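STU0660 (PDB 3ZTH) is a large Csn2-type CRISPR-associated protein that binds metal ions and probably binds DNA in bacterial CRISPR-mediated immunity. Local coordinates at residues A[183-188]-A[216-221]. Residues are numbered along the deposited sequence; the frame is centred on the assembly and turned at random.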
ATOM      1  N   LEU A 183     -25.948  -2.184 -26.746  1.00 31.03           N
ATOM      2  CA  LEU A 183     -26.182  -1.830 -25.351  1.00 31.80           C
ATOM      3  C   LEU A 183     -25.329  -0.617 -24.990  1.00 33.30           C
ATOM      4  O   LEU A 183     -25.803   0.318 -24.338  1.00 31.95           O
ATOM      5  CB  LEU A 183     -25.844  -3.008 -24.438  1.00 31.49           C
ATOM      6  CG  LEU A 183     -26.866  -4.146 -24.492  1.00 32.48           C
ATOM      7  CD1 LEU A 183     -26.342  -5.353 -23.730  1.00 32.71           C
ATOM      8  CD2 LEU A 183     -28.197  -3.668 -23.910  1.00 29.65           C
ATOM      9  N   PHE A 184     -24.071  -0.628 -25.428  1.00 33.87           N
ATOM     10  CA  PHE A 184     -23.169   0.484 -25.155  1.00 32.47           C
ATOM     11  C   PHE A 184     -23.694   1.776 -25.772  1.00 32.73           C
ATOM     12  O   PHE A 184     -23.708   2.825 -25.121  1.00 33.32           O
ATOM     13  CB  PHE A 184     -21.778   0.195 -25.716  1.00 32.49           C
ATOM     14  CG  PHE A 184     -20.869   1.391 -25.726  1.00 31.34           C
ATOM     15  CD1 PHE A 184     -20.264   1.835 -24.556  1.00 32.29           C
ATOM     16  CD2 PHE A 184     -20.627   2.086 -26.907  1.00 30.62           C
ATOM     17  CE1 PHE A 184     -19.427   2.956 -24.562  1.00 31.52           C
ATOM     18  CE2 PHE A 184     -19.795   3.206 -26.921  1.00 30.33           C
ATOM     19  CZ  PHE A 184     -19.195   3.640 -25.746  1.00 30.31           C
ATOM     20  N   LEU A 185     -24.111   1.707 -27.032  1.00 32.62           N
ATOM     21  CA  LEU A 185     -24.626   2.893 -27.708  1.00 33.57           C
ATOM     22  C   LEU A 185     -25.896   3.409 -27.042  1.00 33.73           C
ATOM     23  O   LEU A 185     -26.105   4.619 -26.939  1.00 32.16           O
ATOM     24  CB  LEU A 185     -24.877   2.591 -29.187  1.00 33.57           C
ATOM     25  CG  LEU A 185     -23.589   2.391 -29.990  1.00 35.51           C
ATOM     26  CD1 LEU A 185     -23.926   2.075 -31.439  1.00 34.50           C
ATOM     27  CD2 LEU A 185     -22.724   3.653 -29.901  1.00 33.22           C
ATOM     28  N   GLU A 186     -26.737   2.485 -26.584  1.00 34.75           N
ATOM     29  CA  GLU A 186     -27.973   2.854 -25.904  1.00 38.20           C
ATOM     30  C   GLU A 186     -27.678   3.619 -24.621  1.00 38.64           C
ATOM     31  O   GLU A 186     -28.340   4.618 -24.314  1.00 38.02           O
ATOM     32  CB  GLU A 186     -28.775   1.620 -25.546  1.00 41.79           C
ATOM     33  CG  GLU A 186     -29.766   1.192 -26.576  1.00 48.57           C
ATOM     34  CD  GLU A 186     -30.932   0.505 -25.920  1.00 54.81           C
ATOM     35  OE1 GLU A 186     -31.644   1.186 -25.143  1.00 57.33           O
ATOM     36  OE2 GLU A 186     -31.128  -0.706 -26.162  1.00 56.75           O
HETATM   37  N   MSE A 187     -26.698   3.134 -23.861  1.00 37.43           N
HETATM   38  CA  MSE A 187     -26.315   3.798 -22.628  1.00 38.58           C
HETATM   39  C   MSE A 187     -25.782   5.181 -22.957  1.00 37.31           C
HETATM   40  O   MSE A 187     -26.090   6.156 -22.271  1.00 35.15           O
HETATM   41  CB  MSE A 187     -25.246   3.006 -21.888  1.00 41.06           C
HETATM   42  CG  MSE A 187     -24.718   3.746 -20.669  1.00 48.55           C
HETATM   43 SE   MSE A 187     -23.731   2.629 -19.451  1.00 57.65          SE
HETATM   44  CE  MSE A 187     -22.017   2.678 -20.315  1.00 57.96           C
ATOM     45  N   LEU A 188     -24.985   5.257 -24.018  1.00 36.74           N
ATOM     46  CA  LEU A 188     -24.417   6.524 -24.452  1.00 35.52           C
ATOM     47  C   LEU A 188     -25.549   7.471 -24.850  1.00 36.27           C
ATOM     48  O   LEU A 188     -25.489   8.672 -24.580  1.00 35.96           O
ATOM     49  CB  LEU A 188     -23.473   6.299 -25.636  1.00 33.09           C
ATOM     50  CG  LEU A 188     -22.862   7.550 -26.277  1.00 32.25           C
ATOM     51  CD1 LEU A 188     -21.926   8.248 -25.303  1.00 29.87           C
ATOM     52  CD2 LEU A 188     -22.123   7.150 -27.538  1.00 28.38           C
ATOM     53  N   THR A 216     -23.123  -2.866 -40.361  1.00 32.30           N
ATOM     54  CA  THR A 216     -24.048  -1.942 -41.000  1.00 32.61           C
ATOM     55  C   THR A 216     -25.116  -1.499 -39.973  1.00 33.41           C
ATOM     56  O   THR A 216     -25.516  -0.333 -39.929  1.00 32.00           O
ATOM     57  CB  THR A 216     -24.709  -2.642 -42.207  1.00 32.72           C
ATOM     58  OG1 THR A 216     -23.697  -2.945 -43.176  1.00 33.46           O
ATOM     59  CG2 THR A 216     -25.788  -1.777 -42.842  1.00 29.10           C
ATOM     60  N   ILE A 217     -25.572  -2.434 -39.146  1.00 32.30           N
ATOM     61  CA  ILE A 217     -26.557  -2.119 -38.123  1.00 33.19           C
ATOM     62  C   ILE A 217     -25.942  -1.138 -37.114  1.00 33.49           C
ATOM     63  O   ILE A 217     -26.561  -0.134 -36.731  1.00 33.73           O
ATOM     64  CB  ILE A 217     -27.017  -3.408 -37.388  1.00 33.05           C
ATOM     65  CG1 ILE A 217     -27.847  -4.268 -38.343  1.00 30.52           C
ATOM     66  CG2 ILE A 217     -27.807  -3.052 -36.130  1.00 28.54           C
ATOM     67  CD1 ILE A 217     -28.288  -5.605 -37.752  1.00 30.46           C
ATOM     68  N   PHE A 218     -24.719  -1.440 -36.691  1.00 32.82           N
ATOM     69  CA  PHE A 218     -23.980  -0.603 -35.749  1.00 30.64           C
ATOM     70  C   PHE A 218     -23.733   0.794 -36.319  1.00 30.39           C
ATOM     71  O   PHE A 218     -23.870   1.799 -35.618  1.00 29.03           O
ATOM     72  CB  PHE A 218     -22.641  -1.271 -35.424  1.00 32.33           C
ATOM     73  CG  PHE A 218     -21.590  -0.323 -34.924  1.00 33.48           C
ATOM     74  CD1 PHE A 218     -21.592   0.109 -33.604  1.00 33.72           C
ATOM     75  CD2 PHE A 218     -20.607   0.160 -35.790  1.00 34.83           C
ATOM     76  CE1 PHE A 218     -20.632   1.010 -33.148  1.00 34.28           C
ATOM     77  CE2 PHE A 218     -19.645   1.059 -35.348  1.00 34.60           C
ATOM     78  CZ  PHE A 218     -19.654   1.488 -34.022  1.00 34.36           C
ATOM     79  N   TYR A 219     -23.370   0.849 -37.597  1.00 31.08           N
ATOM     80  CA  TYR A 219     -23.087   2.121 -38.261  1.00 32.74           C
ATOM     81  C   TYR A 219     -24.316   3.016 -38.393  1.00 32.31           C
ATOM     82  O   TYR A 219     -24.208   4.240 -38.282  1.00 30.67           O
ATOM     83  CB  TYR A 219     -22.456   1.867 -39.639  1.00 34.34           C
ATOM     84  CG  TYR A 219     -22.193   3.122 -40.446  1.00 36.58           C
ATOM     85  CD1 TYR A 219     -21.167   4.002 -40.095  1.00 35.60           C
ATOM     86  CD2 TYR A 219     -22.974   3.431 -41.559  1.00 35.66           C
ATOM     87  CE1 TYR A 219     -20.927   5.158 -40.836  1.00 34.97           C
ATOM     88  CE2 TYR A 219     -22.740   4.574 -42.303  1.00 34.91           C
ATOM     89  CZ  TYR A 219     -21.717   5.434 -41.940  1.00 37.55           C
ATOM     90  OH  TYR A 219     -21.491   6.570 -42.693  1.00 40.41           O
ATOM     91  N   ARG A 220     -25.479   2.416 -38.637  1.00 32.99           N
ATOM     92  CA  ARG A 220     -26.708   3.207 -38.732  1.00 35.29           C
ATOM     93  C   ARG A 220     -26.972   3.833 -37.365  1.00 33.50           C
ATOM     94  O   ARG A 220     -27.373   4.990 -37.264  1.00 34.06           O
ATOM     95  CB  ARG A 220     -27.895   2.339 -39.133  1.00 37.00           C
ATOM     96  CG  ARG A 220     -27.854   1.872 -40.567  1.00 44.57           C
ATOM     97  CD  ARG A 220     -29.034   0.961 -40.879  1.00 51.22           C
ATOM     98  NE  ARG A 220     -28.894   0.337 -42.194  1.00 56.04           N
ATOM     99  CZ  ARG A 220     -28.846   1.008 -43.341  1.00 58.89           C
ATOM    100  NH1 ARG A 220     -28.935   2.336 -43.344  1.00 58.89           N
ATOM    101  NH2 ARG A 220     -28.687   0.349 -44.485  1.00 59.63           N
ATOM    102  N   GLN A 221     -26.733   3.061 -36.312  1.00 32.48           N
ATOM    103  CA  GLN A 221     -26.926   3.555 -34.958  1.00 30.66           C
ATOM    104  C   GLN A 221     -26.046   4.763 -34.679  1.00 30.23           C
ATOM    105  O   GLN A 221     -26.539   5.774 -34.184  1.00 31.02           O
ATOM    106  CB  GLN A 221     -26.649   2.450 -33.941  1.00 30.40           C
ATOM    107  CG  GLN A 221     -27.799   1.465 -33.813  1.00 33.71           C
ATOM    108  CD  GLN A 221     -27.452   0.232 -32.997  1.00 35.91           C
ATOM    109  OE1 GLN A 221     -26.760   0.312 -31.982  1.00 38.54           O
ATOM    110  NE2 GLN A 221     -27.947  -0.920 -33.434  1.00 37.68           N
TER
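Leu185 reaches across to helix 212-228 with a single methyl, CD1, which settles between the side chains of Phe218 and Gln221, about one helical turn apart. Its CD1 lies 3.7 Å from Phe218 CD1 and 3.9 Å from Phe218 CE1, so the methyl meets the CD1-CE1 bond of the ring at an oblique angle. The Phe218 ring carbon CG is anti to the backbone N (chi1 158°), a torsion that swings the ring toward Leu185 although the CB itself does not point that way. From Gln221 the same methyl is touched at two levels: CB at 3.7 Å, and the amide oxygen OE1 at 3.4 Å from Leu185 CD1. OE1 also comes within 4.1 Å of Leu185 CB, brought there by a chain that is extended beyond CG and crosses the leucine at a slant. These are van der Waals contacts; the amide nitrogen NE2 makes a weak hydrogen bond to Ser182 OG, which probably helps to orient the amide. Helix 212-228 is the connecting helix of a beta-alpha-beta crossover between adjacent parallel strands 199-204 and 232-237, consistent with the P-loop NTPase-like fold of this family; helix 177-192 precedes strand 199-204. Leu185 and Gln221 have the nearest CA atoms across the two segments, 7.6 Å apart. Phe218 also packs on Leu203 of strand 199-204, and its ring meets that of Tyr215.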